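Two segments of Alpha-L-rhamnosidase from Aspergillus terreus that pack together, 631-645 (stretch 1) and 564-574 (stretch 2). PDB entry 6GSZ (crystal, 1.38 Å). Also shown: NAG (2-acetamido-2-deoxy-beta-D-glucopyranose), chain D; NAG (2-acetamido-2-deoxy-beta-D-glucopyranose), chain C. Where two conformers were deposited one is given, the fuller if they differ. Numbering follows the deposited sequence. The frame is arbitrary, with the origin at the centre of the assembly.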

# COMPACT_ATOMS: atom_id res chain seq x y z
N GLU A 631 18.42 24.50 14.77
CA GLU A 631 19.82 25.05 14.78
C GLU A 631 20.64 24.37 13.67
O GLU A 631 21.36 25.01 12.89
CB GLU A 631 20.47 24.84 16.15
CG GLU A 631 19.93 25.79 17.24
CD GLU A 631 20.34 25.56 18.69
OE1 GLU A 631 21.27 24.73 18.96
OE2 GLU A 631 19.73 26.23 19.58
N TRP A 632 20.61 23.04 13.65
CA TRP A 632 21.35 22.26 12.63
C TRP A 632 20.86 22.63 11.23
O TRP A 632 21.65 22.80 10.31
CB TRP A 632 21.20 20.75 12.85
CG TRP A 632 22.17 20.18 13.84
CD1 TRP A 632 22.14 20.25 15.20
CD2 TRP A 632 23.38 19.50 13.52
NE1 TRP A 632 23.25 19.66 15.74
CE2 TRP A 632 24.03 19.19 14.73
CE3 TRP A 632 23.96 19.10 12.32
CZ2 TRP A 632 25.24 18.50 14.78
CZ3 TRP A 632 25.16 18.42 12.37
CH2 TRP A 632 25.79 18.13 13.58
N HIS A 633 19.54 22.79 11.07
CA HIS A 633 19.00 23.15 9.77
C HIS A 633 19.57 24.51 9.31
O HIS A 633 19.94 24.67 8.15
CB HIS A 633 17.48 23.13 9.80
CG HIS A 633 16.86 23.38 8.49
ND1 HIS A 633 16.54 24.63 8.04
CD2 HIS A 633 16.44 22.53 7.54
CE1 HIS A 633 15.97 24.51 6.85
NE2 HIS A 633 15.90 23.23 6.51
N ALA A 634 19.63 25.49 10.22
CA ALA A 634 20.14 26.79 9.83
C ALA A 634 21.62 26.70 9.47
O ALA A 634 22.03 27.27 8.46
CB ALA A 634 19.90 27.78 10.95
N LYS A 635 22.42 25.98 10.26
CA LYS A 635 23.86 25.88 10.00
C LYS A 635 24.11 25.14 8.68
O LYS A 635 24.95 25.55 7.85
CB LYS A 635 24.60 25.26 11.18
CG LYS A 635 24.63 26.11 12.46
CD LYS A 635 25.22 27.49 12.31
N LEU A 636 23.36 24.06 8.44
CA LEU A 636 23.56 23.29 7.23
C LEU A 636 22.97 23.96 5.99
O LEU A 636 23.42 23.69 4.89
CB LEU A 636 23.00 21.88 7.39
CG LEU A 636 23.68 21.02 8.45
CD1 LEU A 636 23.01 19.66 8.50
CD2 LEU A 636 25.15 20.85 8.14
N THR A 637 22.00 24.86 6.17
CA THR A 637 21.51 25.63 5.06
C THR A 637 22.66 26.51 4.51
O THR A 637 22.87 26.61 3.30
CB THR A 637 20.29 26.46 5.45
OG1 THR A 637 19.15 25.64 5.70
CG2 THR A 637 19.95 27.43 4.34
N LYS A 638 23.42 27.13 5.43
CA LYS A 638 24.62 27.92 5.06
C LYS A 638 25.63 27.03 4.32
O LYS A 638 26.15 27.42 3.26
CB LYS A 638 25.26 28.60 6.28
CG LYS A 638 26.55 29.37 6.01
CD LYS A 638 27.22 29.94 7.27
CE LYS A 638 28.53 30.63 6.96
NZ LYS A 638 28.76 31.79 7.86
N GLU A 639 25.85 25.80 4.83
CA GLU A 639 26.81 24.88 4.17
C GLU A 639 26.28 24.44 2.78
O GLU A 639 27.06 24.35 1.83
CB GLU A 639 27.11 23.67 5.05
CG GLU A 639 27.77 24.00 6.35
CD GLU A 639 29.09 24.74 6.23
OE1 GLU A 639 29.78 24.60 5.18
OE2 GLU A 639 29.46 25.44 7.21
N PHE A 640 24.97 24.21 2.65
CA PHE A 640 24.35 23.90 1.37
C PHE A 640 24.63 25.00 0.34
O PHE A 640 25.02 24.74 -0.81
CB PHE A 640 22.85 23.60 1.50
CG PHE A 640 22.22 23.23 0.18
CD1 PHE A 640 21.76 24.21 -0.68
CD2 PHE A 640 22.08 21.90 -0.21
CE1 PHE A 640 21.21 23.89 -1.90
CE2 PHE A 640 21.54 21.60 -1.44
CZ PHE A 640 21.13 22.57 -2.29
N GLN A 641 24.40 26.24 0.78
CA GLN A 641 24.63 27.42 -0.07
C GLN A 641 26.10 27.50 -0.51
O GLN A 641 26.38 27.67 -1.71
CB GLN A 641 24.18 28.68 0.67
CG GLN A 641 22.66 28.72 0.86
CD GLN A 641 22.22 29.74 1.88
OE1 GLN A 641 23.04 30.41 2.51
NE2 GLN A 641 20.91 29.79 2.09
N LYS A 642 27.01 27.35 0.45
CA LYS A 642 28.43 27.40 0.13
C LYS A 642 28.81 26.34 -0.91
O LYS A 642 29.64 26.60 -1.78
CB LYS A 642 29.28 27.22 1.39
CG LYS A 642 29.27 28.42 2.32
CD LYS A 642 29.73 28.13 3.73
CE LYS A 642 31.19 27.78 3.84
NZ LYS A 642 31.56 27.61 5.28
N ALA A 643 28.23 25.15 -0.78
CA ALA A 643 28.61 24.04 -1.64
C ALA A 643 27.99 24.14 -3.05
O ALA A 643 28.67 23.77 -4.03
CB ALA A 643 28.23 22.74 -0.98
N TRP A 644 26.74 24.60 -3.16
CA TRP A 644 25.92 24.34 -4.34
C TRP A 644 25.30 25.58 -4.99
O TRP A 644 24.74 25.47 -6.08
CB TRP A 644 24.80 23.34 -4.01
CG TRP A 644 25.34 22.04 -3.49
CD1 TRP A 644 25.10 21.52 -2.25
CD2 TRP A 644 26.23 21.11 -4.15
NE1 TRP A 644 25.73 20.32 -2.11
CE2 TRP A 644 26.47 20.06 -3.23
CE3 TRP A 644 26.88 21.07 -5.39
CZ2 TRP A 644 27.26 18.96 -3.54
CZ3 TRP A 644 27.66 19.98 -5.70
CH2 TRP A 644 27.89 18.96 -4.76
N ILE A 645 25.37 26.75 -4.35
CA ILE A 645 24.73 27.96 -4.87
C ILE A 645 25.80 29.04 -5.01
O ILE A 645 26.50 29.36 -4.03
CB ILE A 645 23.57 28.45 -3.98
CG1 ILE A 645 22.58 27.33 -3.66
CG2 ILE A 645 22.88 29.60 -4.68
CD1 ILE A 645 21.36 27.74 -2.91
C1 NAG D . 21.20 17.28 17.71
C2 NAG D . 21.00 16.08 18.69
C3 NAG D . 22.28 15.24 18.75
C4 NAG D . 22.74 14.88 17.32
C5 NAG D . 22.72 16.06 16.37
C6 NAG D . 22.92 15.67 14.91
C7 NAG D . 19.38 16.50 20.43
C8 NAG D . 19.09 16.98 21.81
N2 NAG D . 20.65 16.49 20.03
O3 NAG D . 22.06 14.06 19.53
O4 NAG D . 24.11 14.45 17.31
O5 NAG D . 21.48 16.82 16.44
O6 NAG D . 21.73 15.10 14.33
O7 NAG D . 18.44 16.19 19.66
C1 NAG C . 24.34 13.06 17.44
C2 NAG C . 25.68 12.76 16.84
C3 NAG C . 26.06 11.31 17.11
C4 NAG C . 25.92 10.99 18.59
C5 NAG C . 24.54 11.36 19.10
C6 NAG C . 24.43 11.18 20.61
C7 NAG C . 26.23 14.04 14.83
C8 NAG C . 26.05 14.11 13.34
N2 NAG C . 25.65 13.00 15.43
O3 NAG C . 27.41 11.06 16.68
O4 NAG C . 26.09 9.59 18.75
O5 NAG C . 24.31 12.73 18.82
O6 NAG C . 23.12 11.62 21.02
O7 NAG C . 26.82 14.93 15.44
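Stretch 2 564-574: VRNDVGLWDRS

Stretch 1 is helical from 631 to 644, the helix having begun earlier in the chain. Stretch 2 has no regular helix or strand. It makes a type I beta turn from Asn566 to Gly569, closed by a hydrogen bond from Gly569 N to Asn566 O, 3.1 Å; Asn566 N also donates a hydrogen bond to Leu570 O, 2.8 Å. The turn lies against the middle of stretch 1, near Leu636 and Glu639. The CA atoms of Leu636 and Gly569 are 6.9 Å apart, and those of Glu639 and Val568 are 7.1 Å apart. Overall stretch 2 follows the helix direction, from Arg565 beside Trp632 to Arg573 beside Trp644, though within the turn this order is locally reversed. No hydrogen bond joins the two stretches, so the fit rests on van der Waals packing.

Trp632 comes first. Trp632 CZ3 lies over one face of the Arg565 guanidinium, 3.8 Å from Arg565 NH1. The sugars adjoin this pair: Trp632 NE1 is 3.4 Å from O5 of NAG (chain D), and Arg565 NE is 3.6 Å from C8 of NAG (chain C).

One turn on, Leu636 CD1 reaches the edge of the same guanidinium, 3.6 Å from Arg565 NH1. Arg565 NH1 donates a hydrogen bond to Gly569 O at 2.8 Å. Leu636 CD2 is 3.4 Å from Val568 O and 4.2 Å from Leu570 CD2. Gly569 leaves room here; a CB would clash with Leu636 CD2, and its backbone angles by themselves call for glycine.

Glu639 OE1 is 3.6 Å from Val568 CG2. Glu639 OE1 also forms a salt bridge with Lys642 NZ, 3.5 Å away, within stretch 1. Leu570 has the largest covered area of stretch 2. Leu570 CD1 lies 3.7 Å from Glu639 CB, 3.9 Å from Phe640 N and 4.3 Å from Ala643 CB.

At the end of the helix, Arg573 takes over. Arg573 NH2 is 3.8 Å from Ala643 CB, at the guanidinium edge, and 3.6 Å from Trp644 CZ2, which lies over one guanidinium face.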

# COMPACT_ATOMS: atom_id res chain seq x y z
N VAL A 564 25.89 9.55 6.80
CA VAL A 564 27.34 9.62 6.84
C VAL A 564 27.75 11.01 6.36
O VAL A 564 27.46 11.39 5.25
CB VAL A 564 27.98 8.51 5.97
CG1 VAL A 564 29.50 8.58 5.94
CG2 VAL A 564 27.55 7.16 6.43
N ARG A 565 28.48 11.75 7.19
CA ARG A 565 28.67 13.17 6.98
C ARG A 565 30.15 13.52 6.71
O ARG A 565 31.07 12.83 7.16
CB ARG A 565 28.21 13.99 8.16
CG ARG A 565 26.71 13.86 8.40
CD ARG A 565 26.25 14.57 9.61
NE ARG A 565 24.87 14.26 9.93
CZ ARG A 565 23.85 15.11 9.90
NH1 ARG A 565 23.99 16.34 9.40
NH2 ARG A 565 22.68 14.73 10.37
N ASN A 566 30.32 14.62 5.98
CA ASN A 566 31.62 15.27 5.81
C ASN A 566 31.91 16.16 7.04
O ASN A 566 31.13 16.20 8.02
CB ASN A 566 31.72 15.98 4.46
CG ASN A 566 30.98 17.30 4.36
OD1 ASN A 566 30.30 17.69 5.31
ND2 ASN A 566 31.11 17.96 3.20
N ASP A 567 33.04 16.87 6.98
CA ASP A 567 33.52 17.63 8.13
C ASP A 567 32.58 18.79 8.50
O ASP A 567 32.66 19.24 9.61
CB ASP A 567 34.92 18.19 7.86
CG ASP A 567 35.06 19.06 6.59
OD1 ASP A 567 34.05 19.23 5.81
OD2 ASP A 567 36.18 19.59 6.37
N VAL A 568 31.76 19.30 7.58
CA VAL A 568 30.86 20.43 7.92
C VAL A 568 29.41 19.93 8.10
O VAL A 568 28.52 20.72 8.25
CB VAL A 568 30.92 21.54 6.86
CG1 VAL A 568 32.31 22.16 6.78
CG2 VAL A 568 30.45 21.09 5.49
N GLY A 569 29.18 18.63 8.07
CA GLY A 569 27.88 18.07 8.41
C GLY A 569 26.97 17.72 7.23
O GLY A 569 25.83 17.27 7.47
N LEU A 570 27.42 17.99 5.99
CA LEU A 570 26.68 17.57 4.82
C LEU A 570 27.06 16.10 4.53
O LEU A 570 27.76 15.49 5.34
CB LEU A 570 26.94 18.51 3.63
CG LEU A 570 26.45 19.95 3.82
CD1 LEU A 570 26.87 20.82 2.64
CD2 LEU A 570 24.93 20.00 4.02
N TRP A 571 26.55 15.56 3.44
CA TRP A 571 26.86 14.19 3.11
C TRP A 571 28.35 14.03 2.78
O TRP A 571 28.95 14.82 2.08
CB TRP A 571 26.02 13.71 1.94
CG TRP A 571 24.68 13.14 2.28
CD1 TRP A 571 23.48 13.78 2.27
CD2 TRP A 571 24.39 11.80 2.70
NE1 TRP A 571 22.47 12.96 2.65
CE2 TRP A 571 22.99 11.71 2.90
CE3 TRP A 571 25.17 10.65 2.87
CZ2 TRP A 571 22.37 10.52 3.28
CZ3 TRP A 571 24.56 9.49 3.27
CH2 TRP A 571 23.17 9.42 3.46
N ASP A 572 28.88 12.88 3.20
CA ASP A 572 30.21 12.44 2.79
C ASP A 572 30.18 12.21 1.27
O ASP A 572 29.30 11.51 0.74
CB ASP A 572 30.57 11.17 3.57
CG ASP A 572 31.87 10.49 3.19
OD1 ASP A 572 32.20 10.45 2.00
OD2 ASP A 572 32.48 9.97 4.11
N ARG A 573 31.11 12.86 0.56
CA ARG A 573 31.09 12.88 -0.91
C ARG A 573 31.73 11.62 -1.52
O ARG A 573 31.94 11.61 -2.74
CB ARG A 573 31.70 14.18 -1.44
CG ARG A 573 30.79 15.40 -1.31
CD ARG A 573 30.90 16.11 -0.00
NE ARG A 573 30.33 17.44 -0.18
CZ ARG A 573 29.05 17.78 0.01
NH1 ARG A 573 28.18 16.86 0.40
NH2 ARG A 573 28.67 19.04 -0.19
N SER A 574 32.04 10.60 -0.71
CA SER A 574 32.51 9.33 -1.25
C SER A 574 31.41 8.26 -1.19
O SER A 574 31.67 7.10 -1.52
CB SER A 574 33.73 8.89 -0.51
OG SER A 574 33.44 8.46 0.82